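Local coordinates for putative exported protein (Bordetella parapertussis, PDB 3OCJ), which is of unknown function but carries a Rossmann-like methyltransferase domain and so probably transfers a methyl group from S-adenosylmethionine, at residues G119-S124 with E186-L191; V147-D152 with H175-W180; W180-R185 with W214-P219; R205-Y210 with R275-E280; G220-T225 with T298-K303. All blocks are in the same frame, centred on the assembly; numbering follows the deposited sequence. Where two conformers were deposited one is given.

Interaction 1 of 5, residues G119-S124 with E186-L191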
# COMPACT_ATOMS: atom_id res chain seq x y z
N GLY A 119 -21.64 15.86 5.45
CA GLY A 119 -21.09 17.02 4.77
C GLY A 119 -19.58 17.14 4.76
O GLY A 119 -19.03 18.12 4.26
N CYS A 120 -18.87 16.15 5.30
CA CYS A 120 -17.42 16.26 5.34
C CYS A 120 -16.80 16.04 3.97
O CYS A 120 -17.37 15.39 3.09
CB CYS A 120 -16.81 15.33 6.39
SG CYS A 120 -16.84 13.59 5.98
N VAL A 121 -15.62 16.63 3.79
CA VAL A 121 -14.85 16.47 2.58
C VAL A 121 -13.70 15.52 2.89
O VAL A 121 -12.88 15.79 3.76
CB VAL A 121 -14.31 17.81 2.06
CG1 VAL A 121 -13.50 17.59 0.80
CG2 VAL A 121 -15.47 18.77 1.78
N VAL A 122 -13.67 14.38 2.20
CA VAL A 122 -12.67 13.36 2.46
C VAL A 122 -11.80 13.20 1.21
O VAL A 122 -12.31 12.99 0.11
CB VAL A 122 -13.32 12.01 2.77
CG1 VAL A 122 -12.27 10.99 3.18
CG2 VAL A 122 -14.37 12.16 3.86
N ALA A 123 -10.49 13.29 1.39
CA ALA A 123 -9.56 13.12 0.27
C ALA A 123 -8.74 11.85 0.43
O ALA A 123 -8.41 11.46 1.54
CB ALA A 123 -8.63 14.32 0.18
N SER A 124 -8.39 11.22 -0.69
CA SER A 124 -7.45 10.11 -0.68
C SER A 124 -6.30 10.45 -1.62
O SER A 124 -6.53 10.85 -2.77
CB SER A 124 -8.13 8.81 -1.12
OG SER A 124 -7.20 7.73 -1.13
N GLU A 186 -6.27 23.84 3.52
CA GLU A 186 -7.48 23.69 4.32
C GLU A 186 -8.70 23.33 3.46
O GLU A 186 -9.75 23.98 3.55
CB GLU A 186 -7.75 24.96 5.14
CG GLU A 186 -6.63 25.30 6.12
CD GLU A 186 -6.98 26.47 7.04
OE1 GLU A 186 -8.05 27.07 6.86
OE2 GLU A 186 -6.17 26.78 7.94
N GLY A 187 -8.56 22.29 2.65
CA GLY A 187 -9.63 21.84 1.78
C GLY A 187 -10.36 20.61 2.28
O GLY A 187 -11.50 20.36 1.86
N TYR A 188 -9.73 19.83 3.16
CA TYR A 188 -10.29 18.53 3.52
C TYR A 188 -10.50 18.35 5.02
O TYR A 188 -9.67 18.79 5.82
CB TYR A 188 -9.40 17.38 3.01
CG TYR A 188 -8.83 17.61 1.63
CD1 TYR A 188 -9.66 17.92 0.56
CD2 TYR A 188 -7.47 17.48 1.39
CE1 TYR A 188 -9.15 18.13 -0.71
CE2 TYR A 188 -6.94 17.68 0.13
CZ TYR A 188 -7.79 18.01 -0.91
OH TYR A 188 -7.25 18.21 -2.16
N ASP A 189 -11.57 17.67 5.39
CA ASP A 189 -11.79 17.31 6.78
C ASP A 189 -11.02 16.06 7.17
O ASP A 189 -10.60 15.90 8.32
CB ASP A 189 -13.28 17.08 7.02
CG ASP A 189 -14.08 18.34 6.81
OD1 ASP A 189 -13.97 19.25 7.65
OD2 ASP A 189 -14.79 18.42 5.79
N LEU A 190 -10.86 15.18 6.20
CA LEU A 190 -10.23 13.88 6.41
C LEU A 190 -9.36 13.59 5.20
O LEU A 190 -9.77 13.85 4.06
CB LEU A 190 -11.30 12.80 6.52
CG LEU A 190 -11.66 12.23 7.88
CD1 LEU A 190 -12.85 11.29 7.72
CD2 LEU A 190 -10.47 11.50 8.47
N LEU A 191 -8.16 13.07 5.42
CA LEU A 191 -7.28 12.70 4.31
C LEU A 191 -6.71 11.33 4.61
O LEU A 191 -6.22 11.09 5.72
CB LEU A 191 -6.16 13.74 4.12
CG LEU A 191 -5.30 13.58 2.85
CD1 LEU A 191 -4.71 14.90 2.36
CD2 LEU A 191 -4.18 12.54 3.04
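Ala-123 sets its CB over the centre of the Tyr-188 ring, 3.5 Å from the ring centroid and 9° off the normal, a CH-pi contact between neighbouring parallel strands in the middle of the Rossmann-like methyltransferase sheet. A single methyl is small enough to sit over the centre of the ring. Val-121 meets the same ring at its edge, where CG1 lies 3.9 Å from Tyr-188 CD1. On the other side of the sheet, Val-122 and Leu-190 run side by side, pointing the same way.

The backbone registers these side chains. Val-121 O is gripped twice, by Asp-189 N at 2.8 Å and by Leu-190 N at 3.2 Å, both in the carbonyl plane. Two residues further on, Ala-123 N donates to Leu-190 O. The double grip falls where the chain turns a corner at Asp-189.

Farther out, the Tyr-188 hydroxyl is hydrogen-bonded to Thr-184 OG1, which tethers the far end of the ring, while Ile-149 of the strand 145-150 also packs on this side chain. Aspartate suits the corner because its short carboxylate reaches a strand-end amide. Its first torsion (chi1 -64°) sets CG beside the backbone N. Val-121 N then donates to the anti lone pair of Asp-189 OD2 at 2.8 Å, nearly straight at 172°.

Interaction 2 of 5, residues V147-D152 with H175-W180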
# COMPACT_ATOMS: atom_id res chain seq x y z
N VAL A 147 -12.78 13.26 -2.64
CA VAL A 147 -11.78 13.84 -3.53
C VAL A 147 -10.66 12.82 -3.71
O VAL A 147 -10.13 12.28 -2.73
CB VAL A 147 -11.21 15.15 -2.96
CG1 VAL A 147 -10.14 15.73 -3.90
CG2 VAL A 147 -12.32 16.16 -2.73
N GLY A 148 -10.32 12.52 -4.95
CA GLY A 148 -9.22 11.60 -5.21
C GLY A 148 -8.12 12.29 -5.97
O GLY A 148 -8.38 12.95 -6.97
N ILE A 149 -6.88 12.15 -5.51
CA ILE A 149 -5.74 12.72 -6.20
C ILE A 149 -4.79 11.59 -6.54
O ILE A 149 -4.44 10.79 -5.67
CB ILE A 149 -5.03 13.77 -5.31
CG1 ILE A 149 -6.02 14.87 -4.90
CG2 ILE A 149 -3.82 14.36 -6.03
CD1 ILE A 149 -5.38 16.01 -4.13
N ASP A 150 -4.36 11.51 -7.79
CA ASP A 150 -3.40 10.48 -8.17
C ASP A 150 -2.65 10.98 -9.39
O ASP A 150 -3.20 11.73 -10.19
CB ASP A 150 -4.11 9.15 -8.46
CG ASP A 150 -3.20 7.95 -8.28
OD1 ASP A 150 -2.16 7.87 -8.97
OD2 ASP A 150 -3.53 7.05 -7.47
N TYR A 151 -1.40 10.58 -9.52
CA TYR A 151 -0.60 11.01 -10.66
C TYR A 151 -0.77 10.06 -11.84
O TYR A 151 -0.43 10.40 -12.98
CB TYR A 151 0.87 11.10 -10.28
CG TYR A 151 1.68 12.08 -11.10
CD1 TYR A 151 1.08 13.18 -11.70
CD2 TYR A 151 3.05 11.92 -11.23
CE1 TYR A 151 1.83 14.08 -12.44
CE2 TYR A 151 3.80 12.81 -11.96
CZ TYR A 151 3.19 13.88 -12.56
OH TYR A 151 3.95 14.76 -13.29
N ASP A 152 -1.31 8.88 -11.57
CA ASP A 152 -1.50 7.87 -12.61
C ASP A 152 -2.90 8.00 -13.22
O ASP A 152 -3.90 7.77 -12.54
CB ASP A 152 -1.33 6.48 -11.99
CG ASP A 152 -1.47 5.36 -12.99
OD1 ASP A 152 -1.64 5.64 -14.20
OD2 ASP A 152 -1.39 4.19 -12.57
N HIS A 175 -8.48 14.45 -9.42
CA HIS A 175 -7.43 15.34 -9.89
C HIS A 175 -6.18 14.55 -10.22
O HIS A 175 -5.72 13.75 -9.41
CB HIS A 175 -7.08 16.37 -8.82
CG HIS A 175 -8.24 17.18 -8.35
ND1 HIS A 175 -8.72 18.27 -9.05
CD2 HIS A 175 -9.03 17.05 -7.26
CE1 HIS A 175 -9.75 18.78 -8.40
NE2 HIS A 175 -9.96 18.06 -7.31
N ARG A 176 -5.64 14.77 -11.40
CA ARG A 176 -4.35 14.19 -11.77
C ARG A 176 -3.29 15.17 -11.30
O ARG A 176 -3.13 16.26 -11.87
CB ARG A 176 -4.27 13.97 -13.29
CG ARG A 176 -3.34 12.83 -13.74
CD ARG A 176 -1.90 13.28 -13.96
NE ARG A 176 -1.37 12.79 -15.23
CZ ARG A 176 -0.15 12.29 -15.41
NH1 ARG A 176 0.69 12.20 -14.40
NH2 ARG A 176 0.23 11.87 -16.61
N GLN A 177 -2.56 14.78 -10.26
CA GLN A 177 -1.54 15.61 -9.65
C GLN A 177 -0.48 14.71 -9.05
O GLN A 177 -0.78 13.60 -8.62
CB GLN A 177 -2.13 16.46 -8.51
CG GLN A 177 -3.18 17.49 -8.93
CD GLN A 177 -3.71 18.28 -7.75
OE1 GLN A 177 -4.65 19.06 -7.89
NE2 GLN A 177 -3.11 18.09 -6.58
N ASP A 178 0.75 15.20 -9.03
CA ASP A 178 1.82 14.56 -8.29
C ASP A 178 1.55 14.72 -6.80
O ASP A 178 1.57 15.83 -6.26
CB ASP A 178 3.14 15.24 -8.66
CG ASP A 178 4.35 14.62 -7.96
OD1 ASP A 178 4.19 13.72 -7.11
OD2 ASP A 178 5.46 15.06 -8.30
N ALA A 179 1.29 13.61 -6.12
CA ALA A 179 1.03 13.64 -4.69
C ALA A 179 2.12 14.37 -3.90
O ALA A 179 1.82 15.04 -2.91
CB ALA A 179 0.86 12.21 -4.16
N TRP A 180 3.37 14.25 -4.32
CA TRP A 180 4.48 14.91 -3.62
C TRP A 180 4.46 16.44 -3.73
O TRP A 180 5.20 17.12 -3.02
CB TRP A 180 5.83 14.37 -4.11
CG TRP A 180 5.98 12.90 -3.88
CD1 TRP A 180 5.72 11.90 -4.77
CD2 TRP A 180 6.39 12.26 -2.66
NE1 TRP A 180 5.96 10.68 -4.19
CE2 TRP A 180 6.37 10.87 -2.89
CE3 TRP A 180 6.79 12.73 -1.41
CZ2 TRP A 180 6.73 9.94 -1.91
CZ3 TRP A 180 7.15 11.82 -0.44
CH2 TRP A 180 7.12 10.44 -0.70
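Torsions bring Tyr-151 and Arg-176 together: the tyrosine CG stands anti to its backbone N (chi1 -154°), and the arginine chain, bent at chi2 (-89°), which places CD, and again at chi3, brings the guanidinium to the ring. The two strands are the parallel pair of a beta-alpha-beta unit, joined through helix 153-163 in the Rossmann-like sheet. Arg-176 comes to one face of the phenol ring with NH1, in an off-centre cation-pi contact, CZ 4.5 Å from the Tyr-151 centroid; its close detail is doubtful, because the modelled atoms are too near. Over the opposite face sits Asp-178, whose CB is 4.0 Å from the centroid and almost exactly on the normal. A large flat residue suits this exposed end of the strand, since each face can take a different partner.

Earlier along the strands, the ladder is regular: His-175 N donates to Gly-148 O, and Asp-150 N to His-175 O. Gln-177 N closes it on Asp-150 O, approaching from above the carbonyl plane as the strands part. Ile-149 CG2 packs against Gln-177 CB at 3.7 Å, while Val-147 CG1 touches the edge of the His-175 imidazole.

Asp-150 ends its strand, the position where many such methyltransferases carry an acidic residue. Its OD2 accepts Gly-128 N, from the loop after the first strand, and OD1 closes an Asx turn by accepting Asp-152 N at 2.9 Å. Asp-178 repeats that turn: its OD2 forms a salt bridge with Lys-181 NZ, and its OD1 takes Trp-180 N at 3.0 Å, met from above the carboxylate plane.

Interaction 3 of 5, residues W180-R185 with W214-P219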
# COMPACT_ATOMS: atom_id res chain seq x y z
N TRP A 180 3.37 14.25 -4.32
CA TRP A 180 4.48 14.91 -3.62
C TRP A 180 4.46 16.44 -3.73
O TRP A 180 5.20 17.12 -3.02
CB TRP A 180 5.83 14.37 -4.11
CG TRP A 180 5.98 12.90 -3.88
CD1 TRP A 180 5.72 11.90 -4.77
CD2 TRP A 180 6.39 12.26 -2.66
NE1 TRP A 180 5.96 10.68 -4.19
CE2 TRP A 180 6.37 10.87 -2.89
CE3 TRP A 180 6.79 12.73 -1.41
CZ2 TRP A 180 6.73 9.94 -1.91
CZ3 TRP A 180 7.15 11.82 -0.44
CH2 TRP A 180 7.12 10.44 -0.70
N LYS A 181 3.61 16.97 -4.61
CA LYS A 181 3.51 18.43 -4.80
C LYS A 181 2.16 18.97 -4.31
O LYS A 181 1.78 20.09 -4.64
CB LYS A 181 3.72 18.79 -6.27
CG LYS A 181 5.05 18.35 -6.86
CD LYS A 181 5.16 18.80 -8.32
CE LYS A 181 6.29 18.09 -9.07
NZ LYS A 181 5.78 17.15 -10.13
N LEU A 182 1.45 18.17 -3.52
CA LEU A 182 0.15 18.58 -2.99
C LEU A 182 0.25 19.97 -2.37
O LEU A 182 1.13 20.23 -1.56
CB LEU A 182 -0.30 17.58 -1.93
CG LEU A 182 -1.67 17.83 -1.30
CD1 LEU A 182 -2.78 17.67 -2.34
CD2 LEU A 182 -1.90 16.87 -0.14
N ASP A 183 -0.66 20.87 -2.73
CA ASP A 183 -0.58 22.23 -2.19
C ASP A 183 -1.94 22.81 -1.79
O ASP A 183 -2.07 24.02 -1.62
CB ASP A 183 0.17 23.16 -3.15
CG ASP A 183 -0.59 23.42 -4.44
OD1 ASP A 183 -1.68 22.84 -4.64
OD2 ASP A 183 -0.09 24.22 -5.26
N THR A 184 -2.93 21.94 -1.64
CA THR A 184 -4.25 22.32 -1.14
C THR A 184 -4.12 22.99 0.23
O THR A 184 -3.37 22.52 1.08
CB THR A 184 -5.16 21.09 -0.99
OG1 THR A 184 -5.24 20.39 -2.24
CG2 THR A 184 -6.56 21.49 -0.53
N ARG A 185 -4.87 24.07 0.44
CA ARG A 185 -4.88 24.73 1.74
C ARG A 185 -6.23 24.59 2.42
O ARG A 185 -7.23 25.12 1.94
CB ARG A 185 -4.54 26.22 1.60
CG ARG A 185 -3.05 26.49 1.50
CD ARG A 185 -2.54 26.32 0.09
NE ARG A 185 -1.10 26.11 0.04
CZ ARG A 185 -0.20 27.08 0.19
NH1 ARG A 185 1.10 26.79 0.13
NH2 ARG A 185 -0.59 28.33 0.40
N TRP A 214 -0.85 17.99 6.26
CA TRP A 214 -1.31 18.86 7.34
C TRP A 214 -1.86 20.17 6.79
O TRP A 214 -2.92 20.64 7.19
CB TRP A 214 -0.15 19.13 8.30
CG TRP A 214 -0.52 19.84 9.56
CD1 TRP A 214 -0.76 19.27 10.79
CD2 TRP A 214 -0.68 21.26 9.74
NE1 TRP A 214 -1.05 20.26 11.72
CE2 TRP A 214 -1.01 21.48 11.10
CE3 TRP A 214 -0.58 22.36 8.88
CZ2 TRP A 214 -1.23 22.76 11.61
CZ3 TRP A 214 -0.80 23.64 9.41
CH2 TRP A 214 -1.13 23.82 10.75
N GLN A 215 -1.14 20.75 5.84
CA GLN A 215 -1.57 22.01 5.25
C GLN A 215 -2.90 21.87 4.49
O GLN A 215 -3.71 22.79 4.48
CB GLN A 215 -0.45 22.59 4.38
CG GLN A 215 0.74 23.05 5.23
CD GLN A 215 2.01 23.33 4.43
OE1 GLN A 215 2.10 23.00 3.25
NE2 GLN A 215 3.00 23.93 5.08
N ALA A 216 -3.13 20.69 3.91
CA ALA A 216 -4.35 20.43 3.16
C ALA A 216 -5.57 20.21 4.06
O ALA A 216 -6.71 20.36 3.61
CB ALA A 216 -4.16 19.24 2.22
N LEU A 217 -5.35 19.86 5.32
CA LEU A 217 -6.46 19.61 6.24
C LEU A 217 -7.03 20.90 6.81
O LEU A 217 -6.30 21.87 7.04
CB LEU A 217 -6.02 18.68 7.38
CG LEU A 217 -5.86 17.22 6.96
CD1 LEU A 217 -5.09 16.44 8.02
CD2 LEU A 217 -7.22 16.58 6.71
N LYS A 218 -8.33 20.91 7.02
CA LYS A 218 -8.96 21.97 7.81
C LYS A 218 -8.53 21.78 9.25
O LYS A 218 -8.26 20.66 9.67
CB LYS A 218 -10.47 21.87 7.70
CG LYS A 218 -11.01 22.09 6.30
CD LYS A 218 -12.53 22.02 6.29
CE LYS A 218 -13.12 22.69 5.06
NZ LYS A 218 -12.73 22.00 3.80
N PRO A 219 -8.46 22.88 10.02
CA PRO A 219 -8.16 22.75 11.45
C PRO A 219 -9.17 21.81 12.10
O PRO A 219 -10.36 21.91 11.80
CB PRO A 219 -8.36 24.18 11.98
CG PRO A 219 -8.09 25.05 10.79
CD PRO A 219 -8.59 24.28 9.59
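Thr-184 and Arg-185 run past the last turn of helix 203-216 with Arg-185 CA 4.6 Å from Ala-216 CA, and no hydrogen bond joins the two segments. In the Rossmann-like methyltransferase domain this is where the loop leading into strand 188-192 passes the C-terminal end of the helix that follows that strand. Two CA-H...O contacts bring the backbones together. Ala-216 CA approaches Thr-184 O at 3.1 Å, and Arg-185 CA lies 3.6 Å from Gln-215 O, one of the carbonyls at the end of the helix.

Among the side chains, Ala-216 is the shared partner. Its CB is touched by Thr-184 CB at 3.8 Å and by Leu-182 CD2 at 4.0 Å. Alanine suits the spot because a single methyl allows the loop backbone to come this close to the helix. Leu-182 points its side chain toward the helix, CG anti to the backbone N (chi1 -177°), and this buried leucine also packs on Phe-213 one turn earlier. Thr-184 lays CB against Ala-216, while OG1, anti to the carbonyl carbon (chi1 -55°), is hydrogen-bonded to Tyr-188 OH.

Hydrogen bonds just outside the contact also tie loop to helix. Arg-212 NH1 donates to Leu-182 O, and backbone bonds link Gln-215 with Glu-186 and Ala-216 with Gly-187. The helix itself ends here, Leu-217 being the first residue to leave helical geometry; its N still reaches back to Trp-214 O at 3.2 Å.

Interaction 4 of 5, residues R205-Y210 with R275-E280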
# COMPACT_ATOMS: atom_id res chain seq x y z
N ARG A 205 12.01 13.77 3.11
CA ARG A 205 11.02 13.87 2.04
C ARG A 205 9.66 13.38 2.52
O ARG A 205 8.63 13.93 2.15
CB ARG A 205 11.47 13.11 0.79
CG ARG A 205 12.64 13.78 0.07
CD ARG A 205 13.04 13.01 -1.19
NE ARG A 205 14.14 13.67 -1.90
CZ ARG A 205 13.97 14.60 -2.83
NH1 ARG A 205 12.76 14.99 -3.18
NH2 ARG A 205 15.04 15.14 -3.42
N VAL A 206 9.65 12.35 3.36
CA VAL A 206 8.39 11.86 3.92
C VAL A 206 7.80 12.85 4.93
O VAL A 206 6.60 13.11 4.91
CB VAL A 206 8.57 10.44 4.52
CG1 VAL A 206 7.33 10.03 5.33
CG2 VAL A 206 8.80 9.45 3.39
N THR A 207 8.64 13.45 5.77
CA THR A 207 8.16 14.51 6.65
C THR A 207 7.50 15.65 5.86
O THR A 207 6.44 16.16 6.25
CB THR A 207 9.28 15.03 7.54
OG1 THR A 207 9.78 13.94 8.31
CG2 THR A 207 8.78 16.12 8.47
N GLU A 208 8.11 16.02 4.73
CA GLU A 208 7.54 17.08 3.91
C GLU A 208 6.20 16.69 3.30
O GLU A 208 5.29 17.53 3.18
CB GLU A 208 8.54 17.56 2.86
CG GLU A 208 9.69 18.34 3.47
CD GLU A 208 9.20 19.40 4.45
OE1 GLU A 208 8.30 20.18 4.07
OE2 GLU A 208 9.70 19.45 5.59
N LEU A 209 6.05 15.42 2.93
CA LEU A 209 4.77 14.93 2.45
C LEU A 209 3.72 15.08 3.56
O LEU A 209 2.62 15.57 3.32
CB LEU A 209 4.89 13.47 2.02
CG LEU A 209 3.57 12.81 1.58
CD1 LEU A 209 3.13 13.33 0.23
CD2 LEU A 209 3.70 11.30 1.54
N TYR A 210 4.08 14.69 4.78
CA TYR A 210 3.17 14.83 5.91
C TYR A 210 2.80 16.30 6.15
O TYR A 210 1.66 16.60 6.51
CB TYR A 210 3.76 14.23 7.18
CG TYR A 210 3.96 12.72 7.16
CD1 TYR A 210 3.30 11.91 6.24
CD2 TYR A 210 4.81 12.12 8.08
CE1 TYR A 210 3.48 10.53 6.25
CE2 TYR A 210 5.01 10.75 8.09
CZ TYR A 210 4.34 9.96 7.18
OH TYR A 210 4.53 8.60 7.19
N ARG A 275 6.10 8.80 14.39
CA ARG A 275 5.62 9.81 15.32
C ARG A 275 6.42 11.11 15.21
O ARG A 275 5.85 12.19 15.16
CB ARG A 275 5.66 9.30 16.76
CG ARG A 275 5.45 10.41 17.78
CD ARG A 275 5.41 9.87 19.21
NE ARG A 275 4.25 9.01 19.43
CZ ARG A 275 3.03 9.46 19.70
NH1 ARG A 275 2.80 10.76 19.77
NH2 ARG A 275 2.03 8.61 19.90
N ALA A 276 7.74 10.98 15.19
CA ALA A 276 8.60 12.16 15.06
C ALA A 276 8.31 12.94 13.78
O ALA A 276 8.23 14.18 13.80
CB ALA A 276 10.08 11.74 15.12
N GLN A 277 8.13 12.24 12.67
CA GLN A 277 7.83 12.92 11.41
C GLN A 277 6.48 13.63 11.48
O GLN A 277 6.35 14.77 11.06
CB GLN A 277 7.84 11.92 10.26
CG GLN A 277 9.19 11.26 10.01
CD GLN A 277 9.10 10.16 9.00
OE1 GLN A 277 8.35 9.20 9.18
NE2 GLN A 277 9.85 10.29 7.90
N LEU A 278 5.48 12.94 12.01
CA LEU A 278 4.14 13.51 12.04
C LEU A 278 4.07 14.72 12.98
O LEU A 278 3.38 15.70 12.68
CB LEU A 278 3.09 12.45 12.42
CG LEU A 278 2.79 11.41 11.33
CD1 LEU A 278 2.05 10.24 11.96
CD2 LEU A 278 1.97 12.02 10.20
N GLU A 279 4.75 14.62 14.12
CA GLU A 279 4.78 15.74 15.06
C GLU A 279 5.51 16.94 14.47
O GLU A 279 5.06 18.08 14.63
CB GLU A 279 5.38 15.29 16.40
CG GLU A 279 4.41 14.38 17.17
CD GLU A 279 4.94 13.87 18.49
OE1 GLU A 279 6.15 14.01 18.77
OE2 GLU A 279 4.13 13.30 19.25
N GLU A 280 6.61 16.70 13.77
CA GLU A 280 7.32 17.79 13.09
C GLU A 280 6.41 18.47 12.08
O GLU A 280 6.43 19.70 11.94
CB GLU A 280 8.59 17.27 12.40
CG GLU A 280 9.24 18.26 11.43
CD GLU A 280 9.62 19.58 12.08
OE1 GLU A 280 9.85 19.63 13.31
OE2 GLU A 280 9.69 20.59 11.33
O HOH W 1 6.55 7.34 8.43
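Tyr-210 presents one ring face to Leu-278, whose CD2 lies 3.8 Å from the ring centroid, offset toward the rim; on the opposite face is Val-206 O of its own helix. Gln-277 CB comes up at the ring edge, 3.7 Å from Tyr-210 CD2, and the amide plane of Gln-277 is steeply inclined to the ring. A water in the ring plane joins the two polar ends, 2.7 Å from both Tyr-210 OH and Gln-277 OE1, donating to the latter. The hydroxyl is also hydrogen-bonded to Asn-197.

Glutamine suits this buried interface because its aliphatic part can pack while its amide is satisfied. With CG anti to the carbonyl carbon (chi1 -63°), that atom lies 3.2 Å from Thr-207 OG1, while NE2 rests on Val-206 and donates to Asp-203 O. The same carbonyl binds Thr-207 OG1, and Thr-207 CG2 turns to Glu-280 CG. Glu-280 in turn forms a salt bridge with Arg-211.

The helix segments cross at -46° with axes 8.5 Å apart. Leu-278 also reaches Leu-286 of the edge strand 286-289, and it touches Leu-223 and Val-299, so helix 271-280 rests on the sheet beside helix 203-216.

Interaction 5 of 5, residues G220-T225 with T298-K303; sequences GGALVT and TVIARK
From its CB, Arg-302 runs to a CG anti to the backbone N (chi1 173°), then bends at chi2 and chi3 back toward the start of strand 221-226. Its CG lies 4.0 Å from Gly-221 O, and CD comes closer, 3.3 Å from the same oxygen. NE follows at 4.1 Å from Gly-220 O. At the tip, NH2 donates to Gly-220 O at 2.8 Å, with the acceptor tilted from the guanidinium plane. Ala-222 CB lies over one guanidinium face, small enough to let the group fold down. Gly-220 has a positive phi (87°) that glycine readily accepts, and its N makes a weak bond to Lys-303 O.

Beyond this end the ladder is regular, Leu-223 pairing with Ala-301 and Thr-225 with Val-299 through paired backbone bonds. Thr-225 CG2 and Val-299 CG1 lie side by side at 3.5 Å, a tight fit between beta-branched residues suited to strands. Thr-225 OG1 is hydrogen-bonded to Ser-193 O. Lys-303 extends away from the pair, its NZ bonded to Leu-217 O and Trp-214 O.

The antiparallel crossing, 161° between strand directions, is where the otherwise parallel sheet reverses: the last strand slots in between 221-226 and 286-289, the strand order characteristic of class I S-adenosylmethionine-dependent methyltransferases.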
# COMPACT_ATOMS: atom_id res chain seq x y z
N GLY A 220 -8.70 20.91 12.96
CA GLY A 220 -9.54 19.89 13.56
C GLY A 220 -9.68 18.63 12.72
O GLY A 220 -10.27 17.65 13.15
N GLY A 221 -9.11 18.65 11.52
CA GLY A 221 -9.18 17.49 10.63
C GLY A 221 -8.25 16.36 11.04
O GLY A 221 -7.52 16.45 12.02
N ALA A 222 -8.31 15.26 10.29
CA ALA A 222 -7.48 14.10 10.61
C ALA A 222 -6.89 13.45 9.38
O ALA A 222 -7.49 13.47 8.30
CB ALA A 222 -8.30 13.06 11.40
N LEU A 223 -5.70 12.89 9.59
CA LEU A 223 -4.99 12.09 8.59
C LEU A 223 -5.04 10.63 9.00
O LEU A 223 -4.79 10.30 10.15
CB LEU A 223 -3.52 12.53 8.53
CG LEU A 223 -2.56 11.66 7.73
CD1 LEU A 223 -2.87 11.70 6.22
CD2 LEU A 223 -1.13 12.10 8.00
N VAL A 224 -5.35 9.75 8.05
CA VAL A 224 -5.24 8.32 8.25
C VAL A 224 -4.19 7.80 7.29
O VAL A 224 -4.36 7.86 6.07
CB VAL A 224 -6.58 7.60 7.99
CG1 VAL A 224 -6.43 6.09 8.14
CG2 VAL A 224 -7.66 8.14 8.93
N THR A 225 -3.06 7.33 7.81
CA THR A 225 -2.04 6.78 6.93
C THR A 225 -1.44 5.51 7.54
O THR A 225 -2.02 4.93 8.46
CB THR A 225 -0.99 7.85 6.52
OG1 THR A 225 -0.17 7.36 5.45
CG2 THR A 225 -0.13 8.30 7.69
N THR A 298 -1.42 1.25 11.03
CA THR A 298 -2.20 2.40 10.61
C THR A 298 -1.98 3.47 11.67
O THR A 298 -1.86 3.15 12.86
CB THR A 298 -3.67 2.00 10.54
OG1 THR A 298 -3.84 1.02 9.51
CG2 THR A 298 -4.61 3.19 10.29
N VAL A 299 -1.92 4.73 11.25
CA VAL A 299 -1.85 5.83 12.20
C VAL A 299 -2.90 6.88 11.86
O VAL A 299 -3.08 7.26 10.69
CB VAL A 299 -0.43 6.44 12.27
CG1 VAL A 299 0.04 6.95 10.88
CG2 VAL A 299 -0.37 7.57 13.31
N ILE A 300 -3.59 7.34 12.90
CA ILE A 300 -4.56 8.43 12.79
C ILE A 300 -3.97 9.63 13.52
O ILE A 300 -3.64 9.53 14.71
CB ILE A 300 -5.93 8.06 13.39
CG1 ILE A 300 -6.46 6.75 12.78
CG2 ILE A 300 -6.92 9.19 13.13
CD1 ILE A 300 -6.10 5.48 13.53
N ALA A 301 -3.82 10.74 12.81
CA ALA A 301 -3.13 11.92 13.32
C ALA A 301 -4.06 13.14 13.23
O ALA A 301 -4.67 13.37 12.20
CB ALA A 301 -1.87 12.15 12.51
N ARG A 302 -4.14 13.92 14.30
CA ARG A 302 -5.05 15.06 14.34
C ARG A 302 -4.36 16.39 14.03
O ARG A 302 -3.25 16.64 14.50
CB ARG A 302 -5.71 15.15 15.72
CG ARG A 302 -6.55 16.39 15.94
CD ARG A 302 -7.93 16.24 15.31
NE ARG A 302 -8.63 15.07 15.81
CZ ARG A 302 -9.67 14.50 15.20
NH1 ARG A 302 -10.25 13.43 15.73
NH2 ARG A 302 -10.12 15.00 14.06
N LYS A 303 -5.02 17.23 13.24
CA LYS A 303 -4.62 18.63 13.10
C LYS A 303 -5.39 19.44 14.12
O LYS A 303 -6.62 19.39 14.15
CB LYS A 303 -4.93 19.15 11.70
CG LYS A 303 -4.57 20.62 11.50
CD LYS A 303 -4.67 21.03 10.05
CE LYS A 303 -4.35 22.51 9.87
NZ LYS A 303 -4.18 22.87 8.43

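Overall arrangement
Interactions 1, 2 and 5 lie in one seven-stranded mixed sheet, ordered 172-176, 145-150, 121-124, 188-192, 221-226, 298-302, 286-289. Interaction 2 is nested within the chain loop closed by interaction 1, their centres about 15 Å apart, and closes before interaction 3 opens; interaction 5 comes later, its centre about 11 Å from that of interaction 1. Interactions 3 and 4 share helix 203-216, with centres about 13 Å apart. Along the chain interactions 1 and 3 interleave, as do 3 and 4, and 4 and 5. Interaction 4 also packs on interaction 5 through Leu-278. Together they join the parallel Rossmann-like half to the single reversed strand 298-302, consistent with a methyltransferase fold.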